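Local coordinates for uncharacterized protein (Bacteroides ovatus, PDB 4IRT) that is of unknown function but is a putative neuraminidase with a BNR-repeat, probably beta-propeller, fold, at residues 89-101 with 113-127. Sequence-based numbering, arbitrary orientation. Where two conformers were deposited one is given.
Sequences SFDHHGHPLNYCR and KMPMTGVDEGNVTYP. With EDO (1,2-ethanediol), chain L.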
loop_
_atom_site.group_PDB
_atom_site.type_symbol
_atom_site.label_atom_id
_atom_site.label_comp_id
_atom_site.label_asym_id
_atom_site.label_seq_id
_atom_site.Cartn_x
_atom_site.Cartn_y
_atom_site.Cartn_z
ATOM N N SER A 89 -13.272 2.714 2.487
ATOM C CA SER A 89 -13.526 3.239 1.165
ATOM C C SER A 89 -13.196 2.125 0.173
ATOM O O SER A 89 -12.205 1.414 0.333
ATOM C CB SER A 89 -12.698 4.524 0.931
ATOM O OG SER A 89 -13.038 5.158 -0.299
ATOM N N PHE A 90 -14.036 1.959 -0.839
ATOM C CA PHE A 90 -13.996 0.742 -1.646
ATOM C C PHE A 90 -14.570 0.917 -3.033
ATOM O O PHE A 90 -15.342 1.826 -3.273
ATOM C CB PHE A 90 -14.779 -0.364 -0.957
ATOM C CG PHE A 90 -16.148 0.046 -0.503
ATOM C CD1 PHE A 90 -16.326 0.763 0.653
ATOM C CD2 PHE A 90 -17.271 -0.300 -1.245
ATOM C CE1 PHE A 90 -17.595 1.152 1.059
ATOM C CE2 PHE A 90 -18.559 0.084 -0.840
ATOM C CZ PHE A 90 -18.714 0.798 0.319
ATOM N N ASP A 91 -14.215 -0.007 -3.906
ATOM C CA ASP A 91 -14.924 -0.233 -5.169
ATOM C C ASP A 91 -14.892 0.940 -6.159
ATOM O O ASP A 91 -15.950 1.389 -6.670
ATOM C CB ASP A 91 -16.383 -0.638 -4.883
ATOM C CG ASP A 91 -17.118 -1.054 -6.150
ATOM O OD1 ASP A 91 -16.460 -1.622 -7.050
ATOM O OD2 ASP A 91 -18.326 -0.784 -6.262
ATOM N N HIS A 92 -13.687 1.411 -6.467
ATOM C CA HIS A 92 -13.516 2.458 -7.451
ATOM C C HIS A 92 -12.568 2.105 -8.597
ATOM O O HIS A 92 -11.456 1.572 -8.393
ATOM C CB HIS A 92 -12.898 3.708 -6.848
ATOM C CG HIS A 92 -13.472 4.143 -5.537
ATOM N ND1 HIS A 92 -12.935 3.743 -4.332
ATOM C CD2 HIS A 92 -14.465 5.020 -5.241
ATOM C CE1 HIS A 92 -13.585 4.346 -3.348
ATOM N NE2 HIS A 92 -14.510 5.131 -3.872
ATOM N N HIS A 93 -12.943 2.579 -9.774
ATOM C CA HIS A 93 -12.027 2.679 -10.902
ATOM C C HIS A 93 -12.475 3.821 -11.790
ATOM O O HIS A 93 -13.000 3.604 -12.886
ATOM C CB HIS A 93 -11.955 1.368 -11.659
ATOM C CG HIS A 93 -10.839 1.320 -12.649
ATOM N ND1 HIS A 93 -10.668 0.271 -13.526
ATOM C CD2 HIS A 93 -9.850 2.206 -12.922
ATOM C CE1 HIS A 93 -9.610 0.502 -14.279
ATOM N NE2 HIS A 93 -9.095 1.669 -13.937
ATOM N N GLY A 94 -12.338 5.030 -11.251
ATOM C CA GLY A 94 -12.808 6.255 -11.853
ATOM C C GLY A 94 -14.277 6.530 -11.570
ATOM O O GLY A 94 -15.021 6.854 -12.487
ATOM N N HIS A 95 -14.700 6.373 -10.316
ATOM C CA HIS A 95 -16.112 6.397 -9.958
ATOM C C HIS A 95 -16.334 7.342 -8.800
ATOM O O HIS A 95 -15.398 7.657 -8.088
ATOM C CB HIS A 95 -16.594 5.005 -9.500
ATOM C CG HIS A 95 -16.622 3.989 -10.589
ATOM N ND1 HIS A 95 -15.604 3.088 -10.773
ATOM C CD2 HIS A 95 -17.544 3.716 -11.549
ATOM C CE1 HIS A 95 -15.874 2.315 -11.814
ATOM N NE2 HIS A 95 -17.056 2.662 -12.290
ATOM N N PRO A 96 -17.598 7.706 -8.541
ATOM C CA PRO A 96 -17.851 8.536 -7.367
ATOM C C PRO A 96 -17.391 7.860 -6.083
ATOM O O PRO A 96 -17.425 6.631 -5.979
ATOM C CB PRO A 96 -19.378 8.699 -7.385
ATOM C CG PRO A 96 -19.713 8.644 -8.840
ATOM C CD PRO A 96 -18.793 7.587 -9.402
ATOM N N LEU A 97 -16.943 8.653 -5.128
ATOM C CA LEU A 97 -16.422 8.140 -3.866
ATOM C C LEU A 97 -17.451 7.279 -3.156
ATOM O O LEU A 97 -18.605 7.688 -3.004
ATOM C CB LEU A 97 -16.021 9.307 -2.970
ATOM C CG LEU A 97 -15.553 8.970 -1.566
ATOM C CD1 LEU A 97 -14.173 8.349 -1.624
ATOM C CD2 LEU A 97 -15.527 10.256 -0.727
ATOM N N ASN A 98 -17.000 6.101 -2.752
ATOM C CA ASN A 98 -17.684 5.181 -1.835
ATOM C C ASN A 98 -16.924 5.153 -0.525
ATOM O O ASN A 98 -15.784 4.666 -0.487
ATOM C CB ASN A 98 -17.668 3.764 -2.392
ATOM C CG ASN A 98 -18.387 3.660 -3.734
ATOM O OD1 ASN A 98 -19.517 4.148 -3.887
ATOM N ND2 ASN A 98 -17.735 3.023 -4.714
ATOM N N TYR A 99 -17.571 5.665 0.526
ATOM C CA TYR A 99 -16.971 5.887 1.833
ATOM C C TYR A 99 -18.030 5.732 2.934
ATOM O O TYR A 99 -19.107 6.366 2.875
ATOM C CB TYR A 99 -16.350 7.292 1.892
ATOM C CG TYR A 99 -15.989 7.730 3.278
ATOM C CD1 TYR A 99 -15.118 6.977 4.066
ATOM C CD2 TYR A 99 -16.531 8.887 3.824
ATOM C CE1 TYR A 99 -14.784 7.382 5.351
ATOM C CE2 TYR A 99 -16.202 9.304 5.096
ATOM C CZ TYR A 99 -15.342 8.548 5.867
ATOM O OH TYR A 99 -15.015 8.964 7.130
ATOM N N CYS A 100 -17.722 4.889 3.913
ATOM C CA CYS A 100 -18.592 4.614 5.045
ATOM C C CYS A 100 -17.785 4.592 6.314
ATOM O O CYS A 100 -16.537 4.419 6.288
ATOM C CB CYS A 100 -19.187 3.229 4.928
ATOM S SG CYS A 100 -20.183 3.067 3.468
ATOM N N ARG A 101 -18.509 4.662 7.435
ATOM C CA ARG A 101 -17.892 4.589 8.763
ATOM C C ARG A 101 -18.732 3.692 9.637
ATOM O O ARG A 101 -19.939 3.587 9.441
ATOM C CB ARG A 101 -17.846 5.957 9.448
ATOM C CG ARG A 101 -16.715 6.886 9.040
ATOM C CD ARG A 101 -16.614 8.066 10.004
ATOM N NE ARG A 101 -17.827 8.896 10.070
ATOM C CZ ARG A 101 -18.010 10.078 9.468
ATOM N NH1 ARG A 101 -17.080 10.628 8.699
ATOM N NH2 ARG A 101 -19.156 10.721 9.639
ATOM N N LYS A 113 -23.257 5.389 2.663
ATOM C CA LYS A 113 -22.182 6.081 1.942
ATOM C C LYS A 113 -22.301 7.587 2.173
ATOM O O LYS A 113 -23.417 8.130 2.169
ATOM C CB LYS A 113 -22.251 5.739 0.447
ATOM C CG LYS A 113 -21.871 4.296 0.120
ATOM C CD LYS A 113 -21.960 3.980 -1.356
ATOM C CE LYS A 113 -21.533 2.531 -1.621
ATOM N NZ LYS A 113 -21.703 2.123 -3.059
HETATM N N MSE A 114 -21.160 8.238 2.418
HETATM C CA MSE A 114 -21.069 9.653 2.731
HETATM C C MSE A 114 -19.995 10.336 1.908
HETATM O O MSE A 114 -19.039 9.702 1.479
HETATM C CB MSE A 114 -20.615 9.872 4.176
HETATM C CG MSE A 114 -21.605 9.294 5.159
HETATM SE SE MSE A 114 -20.866 9.498 6.978
HETATM C CE MSE A 114 -19.417 8.232 6.896
ATOM N N PRO A 115 -20.138 11.651 1.690
ATOM C CA PRO A 115 -19.048 12.430 1.143
ATOM C C PRO A 115 -17.972 12.668 2.185
ATOM O O PRO A 115 -18.193 12.410 3.380
ATOM C CB PRO A 115 -19.719 13.754 0.754
ATOM C CG PRO A 115 -20.853 13.907 1.712
ATOM C CD PRO A 115 -21.299 12.498 2.052
HETATM N N MSE A 116 -16.806 13.130 1.737
HETATM C CA MSE A 116 -15.785 13.615 2.637
HETATM C C MSE A 116 -15.900 15.118 2.649
HETATM O O MSE A 116 -16.448 15.686 3.608
HETATM C CB MSE A 116 -14.409 13.092 2.226
HETATM C CG MSE A 116 -14.268 11.602 2.597
HETATM SE SE MSE A 116 -12.545 10.976 1.888
HETATM C CE MSE A 116 -12.551 9.260 2.831
ATOM N N THR A 117 -15.434 15.781 1.591
ATOM C CA THR A 117 -15.640 17.253 1.450
ATOM C C THR A 117 -16.724 17.615 0.434
ATOM O O THR A 117 -17.170 18.773 0.344
ATOM C CB THR A 117 -14.336 17.939 1.050
ATOM O OG1 THR A 117 -14.037 17.662 -0.324
ATOM C CG2 THR A 117 -13.219 17.440 1.919
ATOM N N GLY A 118 -17.149 16.635 -0.349
ATOM C CA GLY A 118 -18.119 16.850 -1.422
ATOM C C GLY A 118 -17.551 17.505 -2.669
ATOM O O GLY A 118 -18.303 17.841 -3.586
ATOM N N VAL A 119 -16.237 17.694 -2.719
ATOM C CA VAL A 119 -15.584 18.346 -3.850
ATOM C C VAL A 119 -14.564 17.410 -4.465
ATOM O O VAL A 119 -13.756 16.808 -3.749
ATOM C CB VAL A 119 -14.840 19.633 -3.406
ATOM C CG1 VAL A 119 -14.238 20.360 -4.610
ATOM C CG2 VAL A 119 -15.773 20.551 -2.624
ATOM N N ASP A 120 -14.574 17.320 -5.798
ATOM C CA ASP A 120 -13.626 16.459 -6.525
ATOM C C ASP A 120 -13.741 14.992 -6.077
ATOM O O ASP A 120 -12.746 14.315 -5.952
ATOM C CB ASP A 120 -12.157 16.895 -6.329
ATOM C CG ASP A 120 -11.933 18.379 -6.538
ATOM O OD1 ASP A 120 -12.583 18.975 -7.418
ATOM O OD2 ASP A 120 -11.082 18.948 -5.808
ATOM N N GLU A 121 -14.958 14.516 -5.831
ATOM C CA GLU A 121 -15.201 13.130 -5.413
ATOM C C GLU A 121 -16.006 12.334 -6.452
ATOM O O GLU A 121 -16.626 11.306 -6.127
ATOM C CB GLU A 121 -15.908 13.141 -4.043
ATOM C CG GLU A 121 -14.993 13.683 -2.975
ATOM C CD GLU A 121 -15.632 13.919 -1.613
ATOM O OE1 GLU A 121 -16.834 13.669 -1.399
ATOM O OE2 GLU A 121 -14.878 14.375 -0.739
ATOM N N GLY A 122 -15.963 12.791 -7.708
ATOM C CA GLY A 122 -16.697 12.158 -8.803
ATOM C C GLY A 122 -15.946 11.084 -9.581
ATOM O O GLY A 122 -16.574 10.324 -10.318
ATOM N N ASN A 123 -14.624 11.012 -9.416
ATOM C CA ASN A 123 -13.755 10.201 -10.270
ATOM C C ASN A 123 -12.566 9.680 -9.506
ATOM O O ASN A 123 -11.425 10.075 -9.757
ATOM C CB ASN A 123 -13.234 11.026 -11.453
ATOM C CG ASN A 123 -14.343 11.513 -12.349
ATOM O OD1 ASN A 123 -14.713 10.848 -13.311
ATOM N ND2 ASN A 123 -14.905 12.667 -12.018
ATOM N N VAL A 124 -12.847 8.779 -8.578
ATOM C CA VAL A 124 -11.881 8.310 -7.591
ATOM C C VAL A 124 -11.290 6.994 -8.049
ATOM O O VAL A 124 -12.002 6.140 -8.623
ATOM C CB VAL A 124 -12.599 8.060 -6.248
ATOM C CG1 VAL A 124 -11.696 7.367 -5.250
ATOM C CG2 VAL A 124 -13.187 9.359 -5.700
ATOM N N THR A 125 -9.988 6.836 -7.797
ATOM C CA THR A 125 -9.333 5.538 -7.912
ATOM C C THR A 125 -8.319 5.461 -6.760
ATOM O O THR A 125 -7.801 6.483 -6.347
ATOM C CB THR A 125 -8.602 5.345 -9.268
ATOM O OG1 THR A 125 -9.449 5.742 -10.368
ATOM C CG2 THR A 125 -8.196 3.859 -9.521
ATOM N N TYR A 126 -8.043 4.252 -6.271
ATOM C CA TYR A 126 -6.969 3.984 -5.297
ATOM C C TYR A 126 -7.147 4.734 -3.964
ATOM O O TYR A 126 -6.301 5.536 -3.573
ATOM C CB TYR A 126 -5.586 4.296 -5.890
ATOM C CG TYR A 126 -5.327 3.616 -7.216
ATOM C CD1 TYR A 126 -5.502 2.238 -7.363
ATOM C CD2 TYR A 126 -4.928 4.347 -8.322
ATOM C CE1 TYR A 126 -5.282 1.611 -8.578
ATOM C CE2 TYR A 126 -4.689 3.730 -9.541
ATOM C CZ TYR A 126 -4.862 2.368 -9.661
ATOM O OH TYR A 126 -4.625 1.776 -10.876
ATOM N N PRO A 127 -8.247 4.445 -3.240
ATOM C CA PRO A 127 -8.389 4.988 -1.894
ATOM C C PRO A 127 -7.330 4.432 -0.931
ATOM O O PRO A 127 -7.085 3.221 -0.935
ATOM C CB PRO A 127 -9.789 4.512 -1.473
ATOM C CG PRO A 127 -9.960 3.194 -2.239
ATOM C CD PRO A 127 -9.307 3.459 -3.569
HETATM C C1 EDO L . -18.102 0.886 -9.193
HETATM O O1 EDO L . -19.250 0.356 -9.914
HETATM C C2 EDO L . -18.468 2.095 -8.334
HETATM O O2 EDO L . -19.081 1.708 -7.086
HETATM O O HOH W 1 -20.176 -0.209 -4.044
HETATM O O HOH W 2 -9.396 1.697 -6.716
HETATM O O HOH W 3 -19.558 7.649 -0.401
HETATM O O HOH W 4 -17.827 12.499 6.284
#
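Val-124 O accepts from both Gly-94 N (2.9 Å) and His-95 N, while Val-124 N donates back to His-95 O; two residues facing one, with Gly-94 at positive phi, define a G1 beta bulge. Further along, Leu-97 N donates to Glu-121 O, and Met-114 N donates to Tyr-99 O (2.8 Å).

Contacts over the faces of flat groups form a second set. With CG of His-92 anti to its carbonyl carbon (chi1 -45°), one face of the ring is met by Val-124 CG1, at the start of strand 124-131: CG1 sits 3.7 Å from the ring centroid as a CH-pi contact, and Pro-127 CG approaches ND1 obliquely. His-92 NE2 accepts from Asn-98 N at 2.9 Å, fixing the ring's rotation. Replacing His-92 by alanine is likely to leave Asn-98 N without this acceptor and Val-124 CG1 without the ring face it packs on. Met-116, a selenomethionine extended beyond CG, lays its CE over one Tyr-99 face, 3.7 Å from the centroid. In the conformer given, CE of selenomethionine Met-114 lies over the Arg-101 guanidinium, 3.5 Å from CZ.

Among polar side chains, Lys-113 NZ reaches Asn-98 OD1 (3.1 Å) from above the amide plane, and water 1 links it to Asp-91 OD2.

The arrangement joins successive antiparallel sheets, 76-101 and 124-167, consistent with neighbouring blades of a beta-propeller.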